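Local coordinates for protein cytochrome P450 monooxygenase (Rhodococcus sp. ECU0066, PDB 6KBH) that probably acts as a self-sufficient monooxygenase, carrying heme, FMN and a [2Fe-2S] cluster in one chain so that electrons can reach its P450 heme, at residues Ser95-Leu100 with Asn127-Ala132; His172-Asp177 with Pro436-Val441; His754-Leu759 with Cys773-Cys778; Pro503-Gly508 with Gly526-Arg531. All coordinates share one frame; numbering follows the deposited sequence.

Contact 1: residues Ser95-Leu100 with Asn127-Ala132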
loop_
_atom_site.group_PDB
_atom_site.type_symbol
_atom_site.label_atom_id
_atom_site.label_comp_id
_atom_site.label_asym_id
_atom_site.label_seq_id
_atom_site.Cartn_x
_atom_site.Cartn_y
_atom_site.Cartn_z
ATOM N N SER A 95 -4.556 -24.588 10.156
ATOM C CA SER A 95 -5.249 -24.822 8.896
ATOM C C SER A 95 -6.462 -23.901 8.761
ATOM O O SER A 95 -7.165 -23.652 9.742
ATOM C CB SER A 95 -5.698 -26.276 8.800
ATOM O OG SER A 95 -6.618 -26.452 7.739
ATOM N N PRO A 96 -6.728 -23.387 7.558
ATOM C CA PRO A 96 -7.948 -22.597 7.344
ATOM C C PRO A 96 -9.170 -23.466 7.083
ATOM O O PRO A 96 -10.170 -22.981 6.550
ATOM C CB PRO A 96 -7.597 -21.745 6.119
ATOM C CG PRO A 96 -6.651 -22.605 5.345
ATOM C CD PRO A 96 -5.853 -23.385 6.370
ATOM N N SER A 97 -9.081 -24.755 7.433
ATOM C CA SER A 97 -10.199 -25.678 7.245
ATOM C C SER A 97 -11.510 -25.103 7.767
ATOM O O SER A 97 -12.566 -25.286 7.149
ATOM C CB SER A 97 -9.904 -27.008 7.946
ATOM O OG SER A 97 -8.735 -27.620 7.433
ATOM N N ILE A 98 -11.463 -24.396 8.892
ATOM C CA ILE A 98 -12.666 -23.947 9.583
ATOM C C ILE A 98 -12.997 -22.487 9.260
ATOM O O ILE A 98 -13.814 -21.876 9.948
ATOM C CB ILE A 98 -12.546 -24.158 11.099
ATOM C CG1 ILE A 98 -11.308 -23.427 11.625
ATOM C CG2 ILE A 98 -12.479 -25.642 11.423
ATOM C CD1 ILE A 98 -11.311 -23.207 13.116
ATOM N N ALA A 99 -12.392 -21.930 8.206
ATOM C CA ALA A 99 -12.473 -20.490 7.957
ATOM C C ALA A 99 -13.915 -20.009 7.808
ATOM O O ALA A 99 -14.262 -18.922 8.285
ATOM C CB ALA A 99 -11.661 -20.127 6.714
ATOM N N LEU A 100 -14.769 -20.791 7.140
ATOM C CA LEU A 100 -16.186 -20.456 7.036
ATOM C C LEU A 100 -17.071 -21.534 7.655
ATOM O O LEU A 100 -18.244 -21.663 7.300
ATOM C CB LEU A 100 -16.599 -20.188 5.587
ATOM C CG LEU A 100 -15.895 -19.067 4.800
ATOM C CD1 LEU A 100 -15.241 -19.580 3.544
ATOM C CD2 LEU A 100 -16.857 -17.946 4.440
ATOM N N ASN A 127 -10.882 -21.838 2.428
ATOM C CA ASN A 127 -10.892 -23.069 3.195
ATOM C C ASN A 127 -9.829 -24.056 2.749
ATOM O O ASN A 127 -9.503 -24.975 3.506
ATOM C CB ASN A 127 -12.250 -23.742 3.043
ATOM C CG ASN A 127 -13.364 -22.754 3.010
ATOM O OD1 ASN A 127 -14.293 -22.868 2.211
ATOM N ND2 ASN A 127 -13.307 -21.787 3.909
ATOM N N GLU A 128 -9.305 -23.905 1.537
ATOM C CA GLU A 128 -8.462 -24.941 0.965
ATOM C C GLU A 128 -7.171 -25.080 1.745
ATOM O O GLU A 128 -6.454 -24.100 1.967
ATOM C CB GLU A 128 -8.134 -24.629 -0.486
ATOM C CG GLU A 128 -9.330 -24.448 -1.347
ATOM C CD GLU A 128 -8.995 -24.630 -2.798
ATOM O OE1 GLU A 128 -8.231 -25.563 -3.122
ATOM O OE2 GLU A 128 -9.464 -23.811 -3.606
ATOM N N ASP A 129 -6.868 -26.306 2.141
ATOM C CA ASP A 129 -5.543 -26.578 2.648
ATOM C C ASP A 129 -4.563 -26.702 1.490
ATOM O O ASP A 129 -4.932 -26.700 0.312
ATOM C CB ASP A 129 -5.534 -27.853 3.483
ATOM C CG ASP A 129 -6.274 -27.698 4.790
ATOM O OD1 ASP A 129 -7.061 -26.735 4.914
ATOM O OD2 ASP A 129 -6.063 -28.529 5.694
ATOM N N GLU A 130 -3.297 -26.797 1.843
ATOM C CA GLU A 130 -2.286 -27.211 0.899
ATOM C C GLU A 130 -2.349 -28.727 0.736
ATOM O O GLU A 130 -2.848 -29.431 1.618
ATOM C CB GLU A 130 -0.914 -26.753 1.385
ATOM C CG GLU A 130 -0.814 -25.246 1.569
ATOM C CD GLU A 130 -1.130 -24.476 0.294
ATOM O OE1 GLU A 130 -0.842 -24.992 -0.807
ATOM O OE2 GLU A 130 -1.673 -23.355 0.393
ATOM N N PRO A 131 -1.856 -29.265 -0.389
ATOM C CA PRO A 131 -1.169 -28.566 -1.482
ATOM C C PRO A 131 -2.080 -28.005 -2.578
ATOM O O PRO A 131 -1.570 -27.509 -3.581
ATOM C CB PRO A 131 -0.262 -29.654 -2.054
ATOM C CG PRO A 131 -1.031 -30.912 -1.840
ATOM C CD PRO A 131 -1.836 -30.727 -0.576
ATOM N N ALA A 132 -3.399 -28.064 -2.392
ATOM C CA ALA A 132 -4.303 -27.615 -3.444
ATOM C C ALA A 132 -4.397 -26.095 -3.531
ATOM O O ALA A 132 -4.636 -25.556 -4.618
ATOM C CB ALA A 132 -5.696 -28.210 -3.227
#

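Contact 2: residues His172-Asp177 with Pro436-Val441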
loop_
_atom_site.group_PDB
_atom_site.type_symbol
_atom_site.label_atom_id
_atom_site.label_comp_id
_atom_site.label_asym_id
_atom_site.label_seq_id
_atom_site.Cartn_x
_atom_site.Cartn_y
_atom_site.Cartn_z
ATOM N N HIS A 172 -30.130 14.220 3.440
ATOM C CA HIS A 172 -30.412 13.209 4.450
ATOM C C HIS A 172 -30.489 11.851 3.767
ATOM O O HIS A 172 -31.254 11.683 2.812
ATOM C CB HIS A 172 -31.722 13.544 5.175
ATOM C CG HIS A 172 -32.382 12.367 5.825
ATOM N ND1 HIS A 172 -33.331 11.600 5.185
ATOM C CD2 HIS A 172 -32.246 11.841 7.065
ATOM C CE1 HIS A 172 -33.743 10.644 5.999
ATOM N NE2 HIS A 172 -33.100 10.768 7.146
ATOM N N VAL A 173 -29.701 10.891 4.253
ATOM C CA VAL A 173 -29.629 9.571 3.634
ATOM C C VAL A 173 -29.022 8.611 4.643
ATOM O O VAL A 173 -28.205 9.004 5.479
ATOM C CB VAL A 173 -28.804 9.613 2.320
ATOM C CG1 VAL A 173 -27.444 10.220 2.566
ATOM C CG2 VAL A 173 -28.647 8.226 1.716
ATOM N N ASP A 174 -29.442 7.348 4.581
ATOM C CA ASP A 174 -28.655 6.260 5.147
ATOM C C ASP A 174 -27.662 5.828 4.084
ATOM O O ASP A 174 -28.043 5.208 3.085
ATOM C CB ASP A 174 -29.509 5.074 5.577
ATOM C CG ASP A 174 -28.660 3.881 5.977
ATOM O OD1 ASP A 174 -27.716 4.082 6.771
ATOM O OD2 ASP A 174 -28.923 2.757 5.500
ATOM N N LEU A 175 -26.392 6.159 4.297
ATOM C CA LEU A 175 -25.371 5.789 3.327
ATOM C C LEU A 175 -25.358 4.282 3.090
ATOM O O LEU A 175 -25.273 3.833 1.941
ATOM C CB LEU A 175 -24.008 6.291 3.804
ATOM C CG LEU A 175 -23.792 7.801 3.947
ATOM C CD1 LEU A 175 -22.413 8.113 4.508
ATOM C CD2 LEU A 175 -24.007 8.514 2.620
ATOM N N VAL A 176 -25.517 3.492 4.159
ATOM C CA VAL A 176 -25.391 2.035 4.062
ATOM C C VAL A 176 -26.374 1.475 3.039
ATOM O O VAL A 176 -25.977 0.900 2.020
ATOM C CB VAL A 176 -25.594 1.379 5.440
ATOM C CG1 VAL A 176 -25.605 -0.142 5.311
ATOM C CG2 VAL A 176 -24.514 1.821 6.412
ATOM N N ASP A 177 -27.674 1.650 3.290
ATOM C CA ASP A 177 -28.679 0.979 2.470
ATOM C C ASP A 177 -28.717 1.537 1.054
ATOM O O ASP A 177 -28.865 0.780 0.088
ATOM C CB ASP A 177 -30.058 1.098 3.118
ATOM C CG ASP A 177 -30.282 0.063 4.198
ATOM O OD1 ASP A 177 -29.725 -1.050 4.084
ATOM O OD2 ASP A 177 -31.020 0.364 5.157
ATOM N N PRO A 436 -21.831 -1.256 10.578
ATOM C CA PRO A 436 -23.117 -0.768 11.085
ATOM C C PRO A 436 -24.274 -1.111 10.164
ATOM O O PRO A 436 -24.145 -1.140 8.938
ATOM C CB PRO A 436 -22.910 0.749 11.175
ATOM C CG PRO A 436 -21.840 1.044 10.183
ATOM C CD PRO A 436 -20.938 -0.158 10.169
ATOM N N ASP A 437 -25.422 -1.388 10.785
ATOM C CA ASP A 437 -26.649 -1.559 10.018
ATOM C C ASP A 437 -26.962 -0.302 9.222
ATOM O O ASP A 437 -27.451 -0.379 8.089
ATOM C CB ASP A 437 -27.809 -1.904 10.955
ATOM C CG ASP A 437 -27.610 -3.226 11.660
ATOM O OD1 ASP A 437 -26.883 -4.083 11.117
ATOM O OD2 ASP A 437 -28.181 -3.410 12.754
ATOM N N HIS A 438 -26.677 0.864 9.797
ATOM C CA HIS A 438 -26.965 2.132 9.149
ATOM C C HIS A 438 -25.957 3.174 9.605
ATOM O O HIS A 438 -25.449 3.121 10.727
ATOM C CB HIS A 438 -28.378 2.637 9.469
ATOM C CG HIS A 438 -29.452 1.629 9.216
ATOM N ND1 HIS A 438 -29.713 1.119 7.964
ATOM C CD2 HIS A 438 -30.327 1.031 10.059
ATOM C CE1 HIS A 438 -30.706 0.251 8.044
ATOM N NE2 HIS A 438 -31.097 0.180 9.304
ATOM N N VAL A 439 -25.678 4.121 8.716
ATOM C CA VAL A 439 -25.032 5.374 9.079
ATOM C C VAL A 439 -25.894 6.490 8.494
ATOM O O VAL A 439 -26.177 6.502 7.289
ATOM C CB VAL A 439 -23.559 5.435 8.614
ATOM C CG1 VAL A 439 -23.393 5.912 7.190
ATOM C CG2 VAL A 439 -22.732 6.287 9.559
ATOM N N TRP A 440 -26.409 7.354 9.363
ATOM C CA TRP A 440 -27.365 8.381 8.975
ATOM C C TRP A 440 -26.642 9.719 8.929
ATOM O O TRP A 440 -26.037 10.137 9.923
ATOM C CB TRP A 440 -28.546 8.430 9.944
ATOM C CG TRP A 440 -29.433 7.214 9.879
ATOM C CD1 TRP A 440 -29.450 6.163 10.751
ATOM C CD2 TRP A 440 -30.431 6.928 8.888
ATOM N NE1 TRP A 440 -30.392 5.242 10.364
ATOM C CE2 TRP A 440 -31.009 5.686 9.225
ATOM C CE3 TRP A 440 -30.891 7.600 7.750
ATOM C CZ2 TRP A 440 -32.022 5.103 8.464
ATOM C CZ3 TRP A 440 -31.900 7.019 6.998
ATOM C CH2 TRP A 440 -32.452 5.783 7.358
ATOM N N VAL A 441 -26.701 10.383 7.781
ATOM C CA VAL A 441 -25.922 11.590 7.544
ATOM C C VAL A 441 -26.834 12.692 7.028
ATOM O O VAL A 441 -27.717 12.454 6.196
ATOM C CB VAL A 441 -24.763 11.331 6.558
ATOM C CG1 VAL A 441 -23.764 10.362 7.164
ATOM C CG2 VAL A 441 -25.291 10.790 5.252
#

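Contact 3: residues His754-Leu759 with Cys773-Cys778. With FES (Fe2/s2 (inorganic) cluster), chain D.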
loop_
_atom_site.group_PDB
_atom_site.type_symbol
_atom_site.label_atom_id
_atom_site.label_comp_id
_atom_site.label_asym_id
_atom_site.label_seq_id
_atom_site.Cartn_x
_atom_site.Cartn_y
_atom_site.Cartn_z
ATOM N N HIS A 754 23.941 -6.618 -6.913
ATOM C CA HIS A 754 23.625 -5.195 -6.852
ATOM C C HIS A 754 23.712 -4.550 -8.230
ATOM O O HIS A 754 24.716 -4.697 -8.933
ATOM C CB HIS A 754 24.589 -4.486 -5.904
ATOM C CG HIS A 754 24.212 -4.575 -4.459
ATOM N ND1 HIS A 754 23.018 -4.091 -3.967
ATOM C CD2 HIS A 754 24.891 -5.055 -3.392
ATOM C CE1 HIS A 754 22.970 -4.288 -2.662
ATOM N NE2 HIS A 754 24.096 -4.869 -2.287
ATOM N N ARG A 755 22.650 -3.825 -8.615
ATOM C CA ARG A 755 22.649 -3.097 -9.882
ATOM C C ARG A 755 21.981 -1.733 -9.790
ATOM O O ARG A 755 21.597 -1.173 -10.823
ATOM C CB ARG A 755 21.966 -3.902 -10.965
ATOM C CG ARG A 755 22.748 -5.107 -11.294
ATOM C CD ARG A 755 22.139 -5.882 -12.369
ATOM N NE ARG A 755 22.938 -7.071 -12.565
ATOM C CZ ARG A 755 22.589 -8.038 -13.390
ATOM N NH1 ARG A 755 21.467 -7.910 -14.076
ATOM N NH2 ARG A 755 23.352 -9.111 -13.534
ATOM N N ASP A 756 21.823 -1.195 -8.594
ATOM C CA ASP A 756 21.319 0.151 -8.429
ATOM C C ASP A 756 22.476 1.141 -8.491
ATOM O O ASP A 756 23.647 0.771 -8.610
ATOM C CB ASP A 756 20.589 0.279 -7.102
ATOM C CG ASP A 756 21.448 -0.159 -5.938
ATOM O OD1 ASP A 756 22.162 -1.173 -6.078
ATOM O OD2 ASP A 756 21.430 0.515 -4.892
ATOM N N LEU A 757 22.141 2.425 -8.397
ATOM C CA LEU A 757 23.138 3.477 -8.277
ATOM C C LEU A 757 22.960 4.280 -6.993
ATOM O O LEU A 757 23.618 5.314 -6.827
ATOM C CB LEU A 757 23.088 4.402 -9.500
ATOM C CG LEU A 757 22.746 3.808 -10.876
ATOM C CD1 LEU A 757 22.864 4.872 -11.953
ATOM C CD2 LEU A 757 23.615 2.607 -11.243
ATOM N N VAL A 758 22.099 3.831 -6.079
ATOM C CA VAL A 758 21.804 4.616 -4.884
ATOM C C VAL A 758 22.677 4.221 -3.691
ATOM O O VAL A 758 23.083 5.090 -2.909
ATOM C CB VAL A 758 20.302 4.514 -4.539
ATOM C CG1 VAL A 758 19.829 3.076 -4.573
ATOM C CG2 VAL A 758 20.010 5.131 -3.177
ATOM N N LEU A 759 23.004 2.940 -3.538
ATOM C CA LEU A 759 23.705 2.488 -2.346
ATOM C C LEU A 759 25.216 2.589 -2.519
ATOM O O LEU A 759 25.766 2.150 -3.535
ATOM C CB LEU A 759 23.303 1.054 -1.995
ATOM C CG LEU A 759 21.861 0.919 -1.489
ATOM C CD1 LEU A 759 21.334 -0.490 -1.694
ATOM C CD2 LEU A 759 21.727 1.332 -0.031
ATOM N N CYS A 773 13.778 -3.426 -7.933
ATOM C CA CYS A 773 13.453 -3.328 -9.350
ATOM C C CYS A 773 14.570 -3.792 -10.276
ATOM O O CYS A 773 14.283 -4.244 -11.393
ATOM C CB CYS A 773 13.079 -1.887 -9.702
ATOM S SG CYS A 773 14.448 -0.721 -9.535
ATOM N N CYS A 774 15.833 -3.690 -9.861
ATOM C CA CYS A 774 16.930 -3.978 -10.781
ATOM C C CYS A 774 17.949 -4.967 -10.220
ATOM O O CYS A 774 18.553 -5.730 -10.980
ATOM C CB CYS A 774 17.628 -2.677 -11.183
ATOM S SG CYS A 774 18.235 -1.685 -9.803
ATOM N N SER A 775 18.151 -4.970 -8.904
ATOM C CA SER A 775 19.099 -5.897 -8.304
ATOM C C SER A 775 18.546 -7.323 -8.329
ATOM O O SER A 775 17.336 -7.544 -8.435
ATOM C CB SER A 775 19.424 -5.480 -6.870
ATOM O OG SER A 775 20.150 -4.261 -6.844
ATOM N N ARG A 776 19.449 -8.299 -8.238
ATOM C CA ARG A 776 19.059 -9.704 -8.288
ATOM C C ARG A 776 19.875 -10.526 -7.308
ATOM O O ARG A 776 20.637 -10.009 -6.484
ATOM C CB ARG A 776 19.274 -10.358 -9.655
ATOM C CG ARG A 776 18.597 -9.778 -10.838
ATOM C CD ARG A 776 18.789 -10.773 -11.966
ATOM N NE ARG A 776 17.535 -11.407 -12.343
ATOM C CZ ARG A 776 16.599 -10.796 -13.058
ATOM N NH1 ARG A 776 16.795 -9.553 -13.472
ATOM N NH2 ARG A 776 15.477 -11.429 -13.371
ATOM N N ALA A 777 19.706 -11.836 -7.462
ATOM C CA ALA A 777 20.548 -12.846 -6.847
ATOM C C ALA A 777 21.791 -13.096 -7.681
ATOM O O ALA A 777 21.707 -13.280 -8.900
ATOM C CB ALA A 777 19.785 -14.160 -6.727
ATOM N N CYS A 778 22.941 -13.116 -7.025
ATOM C CA CYS A 778 24.039 -13.963 -7.474
ATOM C C CYS A 778 23.846 -15.281 -6.738
ATOM O O CYS A 778 24.172 -15.400 -5.554
ATOM C CB CYS A 778 25.392 -13.319 -7.192
ATOM S SG CYS A 778 25.522 -12.541 -5.577
HETATM FE FE1 FES D . 13.621 3.684 -7.878
HETATM FE FE2 FES D . 13.909 0.710 -7.812
HETATM S S1 FES D . 12.288 2.050 -8.122
HETATM S S2 FES D . 15.241 2.344 -7.561
#

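Contact 4: residues Pro503-Gly508 with Gly526-Arg531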
loop_
_atom_site.group_PDB
_atom_site.type_symbol
_atom_site.label_atom_id
_atom_site.label_comp_id
_atom_site.label_asym_id
_atom_site.label_seq_id
_atom_site.Cartn_x
_atom_site.Cartn_y
_atom_site.Cartn_z
ATOM N N PRO A 503 11.581 19.264 7.721
ATOM C CA PRO A 503 12.760 18.577 8.260
ATOM C C PRO A 503 14.058 19.320 7.974
ATOM O O PRO A 503 14.172 20.112 7.036
ATOM C CB PRO A 503 12.738 17.223 7.541
ATOM C CG PRO A 503 11.304 16.999 7.222
ATOM C CD PRO A 503 10.733 18.359 6.924
ATOM N N LYS A 504 15.047 19.052 8.821
ATOM C CA LYS A 504 16.413 19.451 8.525
ATOM C C LYS A 504 16.957 18.571 7.408
ATOM O O LYS A 504 16.652 17.378 7.336
ATOM C CB LYS A 504 17.286 19.322 9.772
ATOM C CG LYS A 504 16.871 20.225 10.925
ATOM C CD LYS A 504 17.046 19.529 12.269
ATOM C CE LYS A 504 16.500 20.377 13.409
ATOM N NZ LYS A 504 17.489 21.389 13.875
ATOM N N TRP A 505 17.756 19.163 6.524
ATOM C CA TRP A 505 18.354 18.418 5.427
ATOM C C TRP A 505 19.792 18.873 5.233
ATOM O O TRP A 505 20.091 20.067 5.319
ATOM C CB TRP A 505 17.561 18.594 4.122
ATOM C CG TRP A 505 17.335 20.023 3.727
ATOM C CD1 TRP A 505 16.283 20.818 4.084
ATOM C CD2 TRP A 505 18.177 20.824 2.888
ATOM N NE1 TRP A 505 16.422 22.065 3.523
ATOM C CE2 TRP A 505 17.575 22.095 2.784
ATOM C CE3 TRP A 505 19.381 20.592 2.216
ATOM C CZ2 TRP A 505 18.137 23.128 2.036
ATOM C CZ3 TRP A 505 19.938 21.618 1.475
ATOM C CH2 TRP A 505 19.316 22.871 1.390
ATOM N N SER A 506 20.677 17.913 4.989
ATOM C CA SER A 506 22.070 18.203 4.700
ATOM C C SER A 506 22.266 18.364 3.194
ATOM O O SER A 506 21.355 18.141 2.394
ATOM C CB SER A 506 22.972 17.103 5.263
ATOM O OG SER A 506 22.540 15.823 4.838
ATOM N N ALA A 507 23.471 18.767 2.807
ATOM C CA ALA A 507 23.732 19.041 1.402
ATOM C C ALA A 507 23.700 17.764 0.572
ATOM O O ALA A 507 24.054 16.677 1.038
ATOM C CB ALA A 507 25.076 19.728 1.230
ATOM N N GLY A 508 23.282 17.915 -0.684
ATOM C CA GLY A 508 23.105 16.797 -1.580
ATOM C C GLY A 508 21.734 16.166 -1.527
ATOM O O GLY A 508 21.405 15.361 -2.409
ATOM N N GLY A 526 18.176 25.618 -2.002
ATOM C CA GLY A 526 17.748 26.722 -1.173
ATOM C C GLY A 526 18.619 26.858 0.058
ATOM O O GLY A 526 19.713 26.295 0.151
ATOM N N ASP A 527 18.113 27.617 1.024
ATOM C CA ASP A 527 18.840 27.851 2.262
ATOM C C ASP A 527 18.396 26.841 3.310
ATOM O O ASP A 527 17.194 26.753 3.597
ATOM C CB ASP A 527 18.605 29.266 2.764
ATOM C CG ASP A 527 19.207 29.506 4.137
ATOM O OD1 ASP A 527 20.435 29.334 4.292
ATOM O OD2 ASP A 527 18.453 29.875 5.063
ATOM N N PRO A 528 19.312 26.059 3.891
ATOM C CA PRO A 528 18.888 25.087 4.912
ATOM C C PRO A 528 18.346 25.741 6.170
ATOM O O PRO A 528 17.385 25.234 6.760
ATOM C CB PRO A 528 20.171 24.287 5.192
ATOM C CG PRO A 528 21.072 24.561 4.021
ATOM C CD PRO A 528 20.749 25.957 3.592
ATOM N N HIS A 529 18.936 26.861 6.595
ATOM C CA HIS A 529 18.492 27.535 7.809
ATOM C C HIS A 529 17.089 28.104 7.666
ATOM O O HIS A 529 16.443 28.393 8.680
ATOM C CB HIS A 529 19.479 28.639 8.176
ATOM C CG HIS A 529 20.892 28.161 8.292
ATOM N ND1 HIS A 529 21.970 29.018 8.296
ATOM C CD2 HIS A 529 21.402 26.912 8.404
ATOM C CE1 HIS A 529 23.085 28.317 8.407
ATOM N NE2 HIS A 529 22.768 27.037 8.474
ATOM N N ASP A 530 16.611 28.279 6.439
ATOM C CA ASP A 530 15.215 28.611 6.194
ATOM C C ASP A 530 14.432 27.307 6.173
ATOM O O ASP A 530 14.524 26.529 5.218
ATOM C CB ASP A 530 15.041 29.381 4.890
ATOM C CG ASP A 530 13.634 29.897 4.723
ATOM O OD1 ASP A 530 12.820 29.626 5.622
ATOM O OD2 ASP A 530 13.339 30.560 3.709
ATOM N N ARG A 531 13.662 27.069 7.227
ATOM C CA ARG A 531 12.927 25.824 7.384
ATOM C C ARG A 531 11.422 26.058 7.351
ATOM O O ARG A 531 10.647 25.366 8.016
ATOM C CB ARG A 531 13.365 25.119 8.662
ATOM C CG ARG A 531 14.881 25.076 8.788
ATOM C CD ARG A 531 15.379 23.665 9.008
ATOM N NE ARG A 531 14.504 22.940 9.920
ATOM C CZ ARG A 531 14.400 23.201 11.220
ATOM N NH1 ARG A 531 15.124 24.168 11.770
ATOM N NH2 ARG A 531 13.573 22.490 11.971
#

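Contact 1: residues Ser95-Leu100 with Asn127-Ala132
S95 turns its hydroxyl onto the carboxylate of D129, tip to tip, and the two carboxylate oxygens lie almost equally close: OG is 2.9 Å from OD1 and 3.0 Å from OD2. The serine sets OG anti to its backbone N (chi1 167°), which carries the hydroxyl across to the facing loop. Both approaches count only as weak hydrogen bonds; the single hydroxyl proton has both oxygens within reach, and which one it serves is not settled. A short acid suits the place, offering S95 two acceptors. S97 OG lies 3.2 Å from the same OD1 of D129. An alanine in place of D129 would probably leave the S95 hydroxyl without its acceptor across the contact and the two loops less firmly tied. Next to this polar group P96 lays its ring against the other backbone, CG 3.7 Å from the carbonyl O of E128, while its own O receives a CA-H...O contact from N127 (161° at the hydrogen). Farther along, ND2 of N127 points at the methyl CD1 of L100, the side chains at about a right angle, and A99 CB lies 3.7 Å from the same ND2. P96 also rests on the heme-binding residues H391 and R334, and 127-132 leads into helix 133-139 with heme-binding H133 and R137, corresponding to the loop before the C helix of P450s.

Contact 2: residues His172-Asp177 with Pro436-Val441
V173 and V441 exchange two backbone hydrogen bonds as an antiparallel hydrogen-bonded pair, V173 N to V441 O at 3.2 Å and V441 N to V173 O at 3.1 Å. Past the non-hydrogen-bonded pair D174-W440, L175 N gives a third to V439 O. Side-chain bonds centre on buried D174, whose CG stands anti to its backbone N (chi1 172°), bringing the carboxylate between V439 and the helix start. Its OD1 takes V439 N (2.8 Å) nearly end-on. Its OD2 takes D177 N (2.8 Å) from 55° above the carboxylate plane, the N-cap bond, and a weak bond from H438 ND1. Aspartate suits this spot, being short, with two oxygens that between them take three N-H groups; an alanine here would probably leave V439 N and the first helical turn without their acceptor. D177 OD2 also lies at the H438 ring edge, and two nearby carboxylates would tend to favour a protonated imidazole. Among ring contacts, D174 CB sits over one face of W440 (CH-pi), and H172 lies nearly parallel to that ring but slid aside. In the apolar group V173 CG1 meets V441 CG2 at 3.5 Å, and V176 CG2 packs on the H438-V439 backbone, 3.5 Å from V439 N; L175 rests on L295 and V441 on L299 of helix 284-300. This N-capped strand-to-helix junction belongs to a small three-stranded antiparallel sheet of the P450 fold.

Contact 3: residues His754-Leu759 with Cys773-Cys778
S775 sets its OG anti to the carbonyl carbon (chi1 -68°), and this rotation points the hydroxyl at the backbone of R755, whose N-H it accepts at 3.1 Å in a nearly straight bond (164° at the hydrogen). C774 differs: its SG stands between the backbone N and the carbonyl carbon (chi1 56°), bringing the sulfur alongside the same backbone, 3.6 Å from R755 O and 4.1 Å from D756 CB. Serine thus supplies a compact acceptor, and cysteine a polarisable filler. C773 directs its sulfur to the cluster, where SG binds the iron FE2 at 2.3 Å, an iron that C743 also binds. R755 runs extended along the facing segment, its CD 3.8 Å from C774 O, and the guanidinium ends in salt bridges to E698 and D753. Those acids would help to offset the like charge of R776, whose NH1 is 5.0 Å from NH1 of R755. D756 accepts L759 N with OD2, 3.2 Å away and from above the carboxylate plane, an Asx motif that shapes the loop 754-759. The four cysteines C735, C740, C743 and C773 form the pattern of plant-type ferredoxins. The loop follows strand 749-753, which pairs antiparallel with strand 776-777, and runs on into helix 761-766; strand 769-771 backs it through M771, while F701 of strand 701-705 packs against R776 and A777.

Contact 4: residues Pro503-Gly508 with Gly526-Arg531
W505 and P528 cross at about a right angle, with the pyrrolidine over one face of the indole. The tryptophan holds CG between its backbone N and carbonyl carbon (chi1 54°), and chi2 near -90° stands the ring plane across the chain, so that its benzene half reaches the facing loop. There P528 CG lies 4.0 Å from the centroid of the six-membered ring and 29° off the normal, a CH-pi contact, and CG comes to 3.6 Å from W505 CH2. Proline suits this place because its rigid ring offers slightly polarised C-H groups to an electron-rich face. At the edge of the indole, near its plane, the carbonyl O of G526 is 3.7 Å from W505 CH2, and F534 meets the rings at a steep angle. The second pairing is of two flexible cations. R531 is bent at chi2 and chi3, which lays its guanidinium beside K504, and K504 CG sits over one face of that group, 3.7 Å from R531 NE. The carbonyl O of P503 is at the guanidinium edge, 4.1 Å from NE, but NE gives its hydrogen bond to L502 O. K504 kinks at chi2 and chi4, and its NZ ends 4.2 Å from NH1 of R531. K504 also touches a crystal neighbour, which may influence its conformation. The loops thus meet through ring faces and methylenes, and the two positive ends would probably repel each other, an effect that water at the exposed lysine should moderate.

In the fold
Contacts 1 and 2 belong to the heme part of the chain, contact 4 to the flavin-binding range and contact 3 to the ferredoxin-like range. Contact 3 is the buried one, beside its metal cluster; contact 4 is a surface contact, and contacts 1 and 2 are partly buried. Only contact 2 pairs strands directly across its two segments, with regular backbone bonds and a buried carboxylate; the others join mainly loops. Contact 1 relies on weak hydroxyl-carboxylate bonds, contact 3 on one backbone-to-hydroxyl bond, contact 4 on CH-pi and alkyl packing. Contacts 3 and 4 come within about 10 Å at their nearest atoms; contacts 1 and 4 have centres about 54 Å apart.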